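Long-range contact in putative PAS/PAC sensor protein (Nakamurella multipartita DSM 44233, PDB 6HMJ), which senses blue light through a flavin-binding LOV domain and mediates RNA binding, probably through its ANTAR domain, to regulate translation: residues A50-G63 with P73-A85. Residues are numbered along the deposited sequence; the frame is centred on the assembly and turned at random.
Sequences AHLHPDDRLEWQAG and PVVVNHLLLTAEA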
loop_
_atom_site.group_PDB
_atom_site.type_symbol
_atom_site.label_atom_id
_atom_site.label_comp_id
_atom_site.label_asym_id
_atom_site.label_seq_id
_atom_site.Cartn_x
_atom_site.Cartn_y
_atom_site.Cartn_z
ATOM N N ALA A 50 60.842 -2.504 6.689
ATOM C CA ALA A 50 60.757 -1.051 6.601
ATOM C C ALA A 50 59.373 -0.582 6.168
ATOM O O ALA A 50 59.023 0.578 6.416
ATOM C CB ALA A 50 61.817 -0.517 5.636
ATOM N N HIS A 51 58.586 -1.445 5.525
ATOM C CA HIS A 51 57.216 -1.113 5.150
ATOM C C HIS A 51 56.185 -1.650 6.135
ATOM O O HIS A 51 54.984 -1.461 5.914
ATOM C CB HIS A 51 56.907 -1.644 3.747
ATOM C CG HIS A 51 57.702 -0.986 2.663
ATOM N ND1 HIS A 51 58.817 -1.568 2.100
ATOM C CD2 HIS A 51 57.545 0.206 2.042
ATOM C CE1 HIS A 51 59.311 -0.763 1.176
ATOM N NE2 HIS A 51 58.559 0.321 1.121
ATOM N N LEU A 52 56.616 -2.319 7.199
ATOM C CA LEU A 52 55.729 -2.673 8.296
ATOM C C LEU A 52 55.771 -1.586 9.364
ATOM O O LEU A 52 56.704 -0.780 9.432
ATOM C CB LEU A 52 56.102 -4.022 8.914
ATOM C CG LEU A 52 55.681 -5.295 8.175
ATOM C CD1 LEU A 52 56.206 -5.355 6.754
ATOM C CD2 LEU A 52 56.143 -6.512 8.963
ATOM N N HIS A 53 54.755 -1.579 10.206
ATOM C CA HIS A 53 54.739 -0.611 11.292
ATOM C C HIS A 53 55.725 -1.042 12.376
ATOM O O HIS A 53 55.856 -2.238 12.650
ATOM C CB HIS A 53 53.336 -0.481 11.880
ATOM C CG HIS A 53 53.190 0.656 12.841
ATOM N ND1 HIS A 53 53.366 0.513 14.200
ATOM C CD2 HIS A 53 52.894 1.962 12.636
ATOM C CE1 HIS A 53 53.181 1.679 14.791
ATOM N NE2 HIS A 53 52.893 2.575 13.865
ATOM N N PRO A 54 56.451 -0.092 12.992
ATOM C CA PRO A 54 57.400 -0.455 14.053
ATOM C C PRO A 54 56.881 -1.511 15.016
ATOM O O PRO A 54 57.639 -2.379 15.459
ATOM C CB PRO A 54 57.634 0.882 14.766
ATOM C CG PRO A 54 57.534 1.888 13.669
ATOM C CD PRO A 54 56.525 1.346 12.668
ATOM N N ASP A 55 55.586 -1.451 15.343
ATOM C CA ASP A 55 55.017 -2.361 16.330
ATOM C C ASP A 55 54.858 -3.782 15.799
ATOM O O ASP A 55 54.757 -4.718 16.600
ATOM C CB ASP A 55 53.666 -1.830 16.810
ATOM C CG ASP A 55 53.755 -0.411 17.345
ATOM O OD1 ASP A 55 54.862 0.007 17.750
ATOM O OD2 ASP A 55 52.718 0.285 17.368
ATOM N N ASP A 56 54.835 -3.967 14.476
ATOM C CA ASP A 56 54.716 -5.300 13.902
ATOM C C ASP A 56 56.064 -5.972 13.674
ATOM O O ASP A 56 56.110 -7.196 13.510
ATOM C CB ASP A 56 53.984 -5.246 12.554
ATOM C CG ASP A 56 52.725 -4.398 12.595
ATOM O OD1 ASP A 56 51.942 -4.524 13.560
ATOM O OD2 ASP A 56 52.514 -3.611 11.646
ATOM N N ARG A 57 57.157 -5.205 13.668
ATOM C CA ARG A 57 58.439 -5.745 13.227
ATOM C C ARG A 57 58.907 -6.880 14.131
ATOM O O ARG A 57 59.410 -7.901 13.650
ATOM C CB ARG A 57 59.482 -4.628 13.184
ATOM C CG ARG A 57 59.455 -3.827 11.892
ATOM C CD ARG A 57 60.034 -2.436 12.091
ATOM N NE ARG A 57 59.717 -1.539 10.983
ATOM C CZ ARG A 57 59.920 -0.224 11.002
ATOM N NH1 ARG A 57 60.449 0.357 12.073
ATOM N NH2 ARG A 57 59.592 0.513 9.949
ATOM N N LEU A 58 58.748 -6.719 15.448
ATOM C CA LEU A 58 59.215 -7.736 16.385
ATOM C C LEU A 58 58.436 -9.037 16.228
ATOM O O LEU A 58 59.031 -10.122 16.205
ATOM C CB LEU A 58 59.108 -7.204 17.813
ATOM C CG LEU A 58 60.094 -6.084 18.167
ATOM C CD1 LEU A 58 59.853 -5.571 19.579
ATOM C CD2 LEU A 58 61.537 -6.555 18.020
ATOM N N GLU A 59 57.106 -8.955 16.118
ATOM C CA GLU A 59 56.307 -10.165 15.942
ATOM C C GLU A 59 56.588 -10.811 14.593
ATOM O O GLU A 59 56.598 -12.042 14.473
ATOM C CB GLU A 59 54.820 -9.841 16.063
ATOM C CG GLU A 59 53.918 -11.068 16.033
ATOM C CD GLU A 59 52.449 -10.710 15.921
ATOM O OE1 GLU A 59 52.099 -9.543 16.199
ATOM O OE2 GLU A 59 51.645 -11.589 15.541
ATOM N N TRP A 60 56.811 -9.991 13.566
ATOM C CA TRP A 60 57.090 -10.506 12.229
ATOM C C TRP A 60 58.424 -11.243 12.202
ATOM O O TRP A 60 58.519 -12.364 11.687
ATOM C CB TRP A 60 57.078 -9.346 11.232
ATOM C CG TRP A 60 56.857 -9.746 9.809
ATOM C CD1 TRP A 60 55.659 -9.825 9.162
ATOM C CD2 TRP A 60 57.859 -10.092 8.844
ATOM N NE1 TRP A 60 55.850 -10.210 7.858
ATOM C CE2 TRP A 60 57.191 -10.380 7.637
ATOM C CE3 TRP A 60 59.253 -10.192 8.885
ATOM C CZ2 TRP A 60 57.868 -10.764 6.483
ATOM C CZ3 TRP A 60 59.924 -10.574 7.738
ATOM C CH2 TRP A 60 59.230 -10.854 6.553
ATOM N N GLN A 61 59.468 -10.623 12.755
ATOM C CA GLN A 61 60.767 -11.278 12.853
ATOM C C GLN A 61 60.657 -12.613 13.581
ATOM O O GLN A 61 61.194 -13.629 13.123
ATOM C CB GLN A 61 61.749 -10.354 13.574
ATOM C CG GLN A 61 62.491 -9.398 12.662
ATOM C CD GLN A 61 63.101 -8.213 13.403
ATOM O OE1 GLN A 61 63.465 -7.213 12.785
ATOM N NE2 GLN A 61 63.216 -8.320 14.726
ATOM N N ALA A 62 59.956 -12.630 14.718
ATOM C CA ALA A 62 59.820 -13.863 15.485
ATOM C C ALA A 62 59.116 -14.941 14.673
ATOM O O ALA A 62 59.536 -16.104 14.673
ATOM C CB ALA A 62 59.065 -13.594 16.786
ATOM N N GLY A 63 58.034 -14.576 13.979
ATOM C CA GLY A 63 57.343 -15.546 13.147
ATOM C C GLY A 63 58.237 -16.119 12.066
ATOM O O GLY A 63 58.163 -17.309 11.749
ATOM N N PRO A 73 53.732 -23.864 10.059
ATOM C CA PRO A 73 53.237 -22.627 9.443
ATOM C C PRO A 73 52.994 -21.539 10.479
ATOM O O PRO A 73 52.678 -21.811 11.638
ATOM C CB PRO A 73 51.934 -23.065 8.768
ATOM C CG PRO A 73 52.167 -24.495 8.437
ATOM C CD PRO A 73 53.001 -25.047 9.566
ATOM N N VAL A 74 53.143 -20.291 10.040
ATOM C CA VAL A 74 52.980 -19.129 10.907
ATOM C C VAL A 74 52.224 -18.050 10.147
ATOM O O VAL A 74 52.425 -17.867 8.941
ATOM C CB VAL A 74 54.343 -18.586 11.389
ATOM C CG1 VAL A 74 54.144 -17.436 12.366
ATOM C CG2 VAL A 74 55.174 -19.699 12.015
ATOM N N VAL A 75 51.348 -17.337 10.853
ATOM C CA VAL A 75 50.633 -16.194 10.301
ATOM C C VAL A 75 50.830 -15.007 11.233
ATOM O O VAL A 75 50.725 -15.143 12.457
ATOM C CB VAL A 75 49.131 -16.491 10.109
ATOM C CG1 VAL A 75 48.406 -15.251 9.605
ATOM C CG2 VAL A 75 48.937 -17.659 9.153
ATOM N N VAL A 76 51.106 -13.842 10.651
ATOM C CA VAL A 76 51.361 -12.619 11.406
ATOM C C VAL A 76 50.497 -11.510 10.820
ATOM O O VAL A 76 50.613 -11.194 9.630
ATOM C CB VAL A 76 52.845 -12.220 11.380
ATOM C CG1 VAL A 76 53.040 -10.849 12.015
ATOM C CG2 VAL A 76 53.686 -13.265 12.101
ATOM N N ASN A 77 49.645 -10.918 11.653
ATOM C CA ASN A 77 48.857 -9.759 11.260
ATOM C C ASN A 77 49.668 -8.490 11.482
ATOM O O ASN A 77 50.330 -8.337 12.512
ATOM C CB ASN A 77 47.557 -9.692 12.062
ATOM C CG ASN A 77 46.664 -10.897 11.832
ATOM O OD1 ASN A 77 46.786 -11.593 10.825
ATOM N ND2 ASN A 77 45.757 -11.146 12.769
ATOM N N HIS A 78 49.606 -7.578 10.518
ATOM C CA HIS A 78 50.419 -6.370 10.560
ATOM C C HIS A 78 49.835 -5.342 9.599
ATOM O O HIS A 78 48.776 -5.552 9.000
ATOM C CB HIS A 78 51.874 -6.678 10.205
ATOM C CG HIS A 78 52.057 -7.179 8.806
ATOM N ND1 HIS A 78 52.203 -6.334 7.728
ATOM C CD2 HIS A 78 52.107 -8.437 8.309
ATOM C CE1 HIS A 78 52.344 -7.049 6.627
ATOM N NE2 HIS A 78 52.288 -8.328 6.951
ATOM N N LEU A 79 50.540 -4.224 9.461
ATOM C CA LEU A 79 50.179 -3.157 8.541
ATOM C C LEU A 79 51.214 -3.044 7.426
ATOM O O LEU A 79 52.287 -3.653 7.470
ATOM C CB LEU A 79 50.075 -1.816 9.280
ATOM C CG LEU A 79 49.124 -1.711 10.469
ATOM C CD1 LEU A 79 49.167 -0.302 11.043
ATOM C CD2 LEU A 79 47.708 -2.079 10.069
ATOM N N LEU A 80 50.867 -2.259 6.407
ATOM C CA LEU A 80 51.798 -1.891 5.346
ATOM C C LEU A 80 51.808 -0.371 5.264
ATOM O O LEU A 80 50.756 0.249 5.080
ATOM C CB LEU A 80 51.397 -2.513 4.005
ATOM C CG LEU A 80 51.602 -4.026 3.869
ATOM C CD1 LEU A 80 51.111 -4.507 2.512
ATOM C CD2 LEU A 80 53.055 -4.421 4.073
ATOM N N LEU A 81 52.990 0.222 5.397
ATOM C CA LEU A 81 53.120 1.674 5.394
ATOM C C LEU A 81 53.093 2.224 3.974
ATOM O O LEU A 81 53.796 1.723 3.089
ATOM C CB LEU A 81 54.407 2.082 6.105
ATOM C CG LEU A 81 54.553 1.466 7.500
ATOM C CD1 LEU A 81 55.899 1.818 8.111
ATOM C CD2 LEU A 81 53.412 1.894 8.413
ATOM N N THR A 82 52.287 3.264 3.761
ATOM C CA THR A 82 52.140 3.902 2.459
ATOM C C THR A 82 52.629 5.341 2.524
ATOM O O THR A 82 52.179 6.117 3.375
ATOM C CB THR A 82 50.680 3.876 1.998
ATOM O OG1 THR A 82 50.131 2.570 2.209
ATOM C CG2 THR A 82 50.581 4.236 0.522
ATOM N N ALA A 83 53.539 5.695 1.618
ATOM C CA ALA A 83 54.102 7.039 1.579
ATOM C C ALA A 83 53.002 8.071 1.365
ATOM O O ALA A 83 52.342 8.082 0.321
ATOM C CB ALA A 83 55.153 7.140 0.476
ATOM N N GLU A 84 52.801 8.933 2.362
ATOM C CA GLU A 84 51.798 9.996 2.306
ATOM C C GLU A 84 50.381 9.435 2.230
ATOM O O GLU A 84 49.496 10.034 1.613
ATOM C CB GLU A 84 52.052 10.935 1.121
ATOM C CG GLU A 84 53.421 11.591 1.126
ATOM C CD GLU A 84 53.564 12.643 0.041
ATOM O OE1 GLU A 84 52.539 13.023 -0.560
ATOM O OE2 GLU A 84 54.705 13.082 -0.217
ATOM N N ALA A 85 50.155 8.280 2.852
ATOM C CA ALA A 85 48.821 7.706 2.943
ATOM C C ALA A 85 48.760 6.812 4.172
ATOM O O ALA A 85 49.784 6.337 4.670
ATOM C CB ALA A 85 48.453 6.920 1.680
HETATM O O HOH W 1 48.745 -12.624 14.454
#
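His78 presents its imidazole to two side chains of segment 50-63. Leu52 CD2 lies over one face as a CH-pi contact, 4.2 Å from the ring centroid, and Trp60 brings its indole edge toward a face in an offset edge-to-face pair, the planes at 88°. The ring is held on its polar rim: ND1 donates to Leu79 O (2.7 Å) in the ring plane, while NE2 bonds Thr92 OG1 of strand 85-97, the same hydroxyl that Trp60 NE1 bonds. A histidine can offer a flat face to a leucine methyl and two ring nitrogens to hydrogen-bonding partners. Asp56, with CG anti to its carbonyl carbon (chi1 -47°), lays its carboxylate against His78 CB. Its OD2 accepts from Leu79 N (3.0 Å), which meets it from above the carboxylate plane, and more weakly from His53 N. His53 and Asp56 form a capping box, and His53 ND1 also accepts from Asp55 N. Ahead of the helix, His51 O accepts a nearly straight bond from Leu81 N (2.7 Å). At the far end Gly63 has no side chain to point at the strand, so its CA comes 3.8 Å from Val74 CG1, while Val76 CG1 packs against Trp60 CD1. Residues 54-63 of the helix run at 138° to strand 74-82, an outer strand of the five-stranded antiparallel sheet, order 2-1-5-4-3, that marks the N-terminal PAS fold.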